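Local coordinates for protein acetylene hydratase (Pelobacter acetylenicus, PDB 2E7Z) that catalyses the non-redox hydration of acetylene to acetaldehyde, using a tungsten-bis(molybdopterin guanine dinucleotide) cofactor and a [4Fe-4S] cluster, at residues Asp85-Lys90 / Tyr452-Asp457. Sequence-based numbering, arbitrary orientation.
Sequences DEIAEK and YVLPGD. With MGD (2-amino-5,6-dimercapto-7-methyl-3,7,8a,9-tetrahydro-8-oxa-1,3,9,10-tetraaza-anthracen-4-one guanosine dinucleotide), chain E.
With chi1 of -58°, Tyr452 places its ring opposite its own carbonyl carbon and reaches toward the helix, where Glu86 and Ile87 meet it in two different ways. The extended chain of Glu86 crosses the phenol end of the ring at about a right angle, with Tyr452 OH alongside Glu86 CB at 3.2 Å. A chi3 near zero turns OE1 back on the CB side, to the hydroxyl. There Tyr452 OH donates a hydrogen bond of 2.6 Å to Glu86 OE1, which accepts through its anti lone pair, the one turned away from OE2. OE1 comes in at the ring's edge, in its plane, with the carboxylate plane turned 70° from that of the ring. Lys64 forms a salt bridge to the same OE1 and Gln82 a hydrogen bond to OE2; both probably help fix the carboxylate and favour its charged form.

Ile87 lies over one ring face. Its CG1 makes a CH-pi contact 26° off the ring normal. The offset is toward the rim, as the 3.6 Å from Ile87 CG1 to Tyr452 CD1 confirms. Beyond it, Ile87 CD1 touches Leu454 CD1 at 4.1 Å, extending the apolar contact two residues along the strand.

Past the strand's end the chain passes into a loop, where Gly456 and the cofactor-binding Asp457 line the pocket of one MGD. Helix 80-98 packs on a face of the mixed sheet, the axes of segments 85-90 and 452-455 approaching to 11.1 Å, with strand 452-455 between antiparallel 63-65 and parallel 435-440; Val437 touches both Ile87 and Leu454, and helix 491-501 adds Leu498 against Ile87 and Phe494 against Leu454.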
loop_
_atom_site.group_PDB
_atom_site.type_symbol
_atom_site.label_atom_id
_atom_site.label_comp_id
_atom_site.label_asym_id
_atom_site.label_seq_id
_atom_site.Cartn_x
_atom_site.Cartn_y
_atom_site.Cartn_z
ATOM N N ASP A 85 3.818 -10.371 29.648
ATOM C CA ASP A 85 3.135 -10.130 30.914
ATOM C C ASP A 85 2.969 -8.627 31.152
ATOM O O ASP A 85 1.883 -8.163 31.511
ATOM C CB ASP A 85 3.934 -10.705 32.080
ATOM C CG ASP A 85 3.793 -12.222 32.215
ATOM O OD1 ASP A 85 2.991 -12.851 31.472
ATOM O OD2 ASP A 85 4.499 -12.770 33.092
ATOM N N GLU A 86 4.045 -7.875 30.924
ATOM C CA GLU A 86 4.010 -6.436 31.181
ATOM C C GLU A 86 3.137 -5.690 30.184
ATOM O O GLU A 86 2.411 -4.779 30.554
ATOM C CB GLU A 86 5.425 -5.853 31.201
ATOM C CG GLU A 86 6.218 -6.383 32.401
ATOM C CD GLU A 86 7.632 -5.822 32.514
ATOM O OE1 GLU A 86 7.981 -4.883 31.765
ATOM O OE2 GLU A 86 8.421 -6.329 33.355
ATOM N N ILE A 87 3.226 -6.089 28.920
ATOM C CA ILE A 87 2.392 -5.483 27.883
ATOM C C ILE A 87 0.913 -5.690 28.226
ATOM O O ILE A 87 0.107 -4.740 28.197
ATOM C CB ILE A 87 2.777 -6.026 26.501
ATOM C CG1 ILE A 87 4.138 -5.462 26.083
ATOM C CG2 ILE A 87 1.736 -5.654 25.459
ATOM C CD1 ILE A 87 4.796 -6.240 24.932
ATOM N N ALA A 88 0.540 -6.925 28.607
ATOM C CA ALA A 88 -0.851 -7.227 28.939
ATOM C C ALA A 88 -1.315 -6.443 30.173
ATOM O O ALA A 88 -2.414 -5.874 30.196
ATOM C CB ALA A 88 -1.038 -8.728 29.157
ATOM N N GLU A 89 -0.455 -6.400 31.195
ATOM C CA GLU A 89 -0.804 -5.665 32.399
ATOM C C GLU A 89 -1.066 -4.182 32.095
ATOM O O GLU A 89 -2.052 -3.611 32.558
ATOM C CB GLU A 89 0.311 -5.783 33.438
ATOM C CG GLU A 89 0.053 -4.974 34.711
ATOM C CD GLU A 89 1.273 -4.909 35.623
ATOM O OE1 GLU A 89 2.402 -5.264 35.182
ATOM O OE2 GLU A 89 1.101 -4.489 36.790
ATOM N N LYS A 90 -0.170 -3.570 31.316
ATOM C CA LYS A 90 -0.327 -2.158 30.985
ATOM C C LYS A 90 -1.519 -1.906 30.059
ATOM O O LYS A 90 -2.258 -0.943 30.243
ATOM C CB LYS A 90 0.954 -1.597 30.370
ATOM C CG LYS A 90 0.879 -0.101 30.100
ATOM C CD LYS A 90 2.214 0.623 30.299
ATOM C CE LYS A 90 1.972 2.030 30.838
ATOM N NZ LYS A 90 3.177 2.882 30.842
ATOM N N TYR A 452 8.465 -1.382 24.333
ATOM C CA TYR A 452 8.945 -2.744 24.072
ATOM C C TYR A 452 9.165 -2.926 22.598
ATOM O O TYR A 452 8.263 -2.568 21.789
ATOM C CB TYR A 452 7.932 -3.825 24.542
ATOM C CG TYR A 452 7.600 -3.720 26.011
ATOM C CD1 TYR A 452 6.570 -2.888 26.451
ATOM C CD2 TYR A 452 8.360 -4.418 26.964
ATOM C CE1 TYR A 452 6.268 -2.739 27.783
ATOM C CE2 TYR A 452 8.109 -4.266 28.323
ATOM C CZ TYR A 452 7.069 -3.416 28.716
ATOM O OH TYR A 452 6.810 -3.251 30.057
ATOM N N VAL A 453 10.331 -3.481 22.253
ATOM C CA VAL A 453 10.616 -3.834 20.875
ATOM C C VAL A 453 10.695 -5.346 20.839
ATOM O O VAL A 453 11.438 -5.957 21.619
ATOM C CB VAL A 453 11.902 -3.177 20.381
ATOM C CG1 VAL A 453 12.205 -3.580 18.911
ATOM C CG2 VAL A 453 11.791 -1.652 20.496
ATOM N N LEU A 454 9.884 -5.953 19.980
ATOM C CA LEU A 454 9.754 -7.408 19.930
ATOM C C LEU A 454 10.296 -7.916 18.624
ATOM O O LEU A 454 9.991 -7.375 17.592
ATOM C CB LEU A 454 8.306 -7.851 20.119
ATOM C CG LEU A 454 7.683 -7.384 21.429
ATOM C CD1 LEU A 454 6.233 -7.835 21.432
ATOM C CD2 LEU A 454 8.409 -7.986 22.614
ATOM N N PRO A 455 11.177 -8.934 18.673
ATOM C CA PRO A 455 11.809 -9.405 17.446
ATOM C C PRO A 455 10.970 -10.279 16.540
ATOM O O PRO A 455 10.502 -11.352 16.940
ATOM C CB PRO A 455 12.994 -10.220 17.974
ATOM C CG PRO A 455 12.495 -10.780 19.275
ATOM C CD PRO A 455 11.659 -9.654 19.871
ATOM N N GLY A 456 10.808 -9.818 15.310
ATOM C CA GLY A 456 10.073 -10.593 14.327
ATOM C C GLY A 456 10.925 -11.549 13.513
ATOM O O GLY A 456 12.113 -11.282 13.272
ATOM N N ASP A 457 10.364 -12.686 13.124
ATOM C CA ASP A 457 11.022 -13.561 12.173
ATOM C C ASP A 457 11.160 -12.888 10.799
ATOM O O ASP A 457 10.631 -11.807 10.554
ATOM C CB ASP A 457 10.370 -14.958 12.103
ATOM C CG ASP A 457 8.941 -14.950 11.587
ATOM O OD1 ASP A 457 8.441 -13.895 11.196
ATOM O OD2 ASP A 457 8.369 -16.064 11.574
HETATM P PB MGD E . 7.787 0.787 6.207
HETATM O O1B MGD E . 7.078 2.041 6.655
HETATM O O2B MGD E . 9.176 0.864 5.690
HETATM O O3B MGD E . 6.952 0.020 5.071
HETATM O O3A MGD E . 4.621 0.581 4.323
HETATM P PA MGD E . 5.463 -0.582 5.058
HETATM O O1A MGD E . 5.558 -1.820 4.218
HETATM O O2A MGD E . 4.903 -0.660 6.447
HETATM O "O5'" MGD E . 7.746 -0.213 7.471
HETATM C "C5'" MGD E . 7.952 -1.599 7.262
HETATM C "C4'" MGD E . 8.619 -2.123 8.518
HETATM O "O4'" MGD E . 8.559 -3.556 8.463
HETATM C "C3'" MGD E . 10.112 -1.820 8.593
HETATM O "O3'" MGD E . 10.384 -1.129 9.824
HETATM C "C2'" MGD E . 10.838 -3.180 8.523
HETATM O "O2'" MGD E . 12.043 -3.302 9.306
HETATM C "C1'" MGD E . 9.767 -4.100 9.043
HETATM N N9 MGD E . 9.807 -5.490 8.563
HETATM C C8 MGD E . 10.113 -5.927 7.316
HETATM N N7 MGD E . 9.943 -7.255 7.220
HETATM C C5 MGD E . 9.448 -7.669 8.407
HETATM C C6 MGD E . 9.035 -8.930 8.999
HETATM O O6 MGD E . 9.074 -9.995 8.348
HETATM N N1 MGD E . 8.574 -8.872 10.259
HETATM C C2 MGD E . 8.561 -7.786 11.025
HETATM N N2 MGD E . 8.067 -7.874 12.293
HETATM N N3 MGD E . 8.932 -6.600 10.552
HETATM C C4 MGD E . 9.362 -6.511 9.277
HETATM C C10 MGD E . 4.589 0.579 2.896
HETATM C C11 MGD E . 3.469 1.509 2.484
HETATM O O11 MGD E . 3.894 2.816 2.869
HETATM C C12 MGD E . 3.246 1.429 0.994
HETATM S S12 MGD E . 2.986 -0.111 0.297
HETATM C C13 MGD E . 3.193 2.541 0.243
HETATM S S13 MGD E . 3.071 2.483 -1.455
HETATM C C14 MGD E . 3.259 3.920 0.824
HETATM N N15 MGD E . 4.510 4.591 0.506
HETATM C C16 MGD E . 4.655 5.804 1.113
HETATM C C17 MGD E . 5.383 6.940 0.530
HETATM O O17 MGD E . 5.911 6.842 -0.600
HETATM N N18 MGD E . 5.447 8.078 1.249
HETATM C C19 MGD E . 4.876 8.222 2.471
HETATM N N19 MGD E . 4.983 9.387 3.145
HETATM N N20 MGD E . 4.222 7.217 3.067
HETATM C C21 MGD E . 4.076 6.038 2.448
HETATM N N22 MGD E . 3.392 5.060 3.046
HETATM C C23 MGD E . 3.053 3.839 2.345
#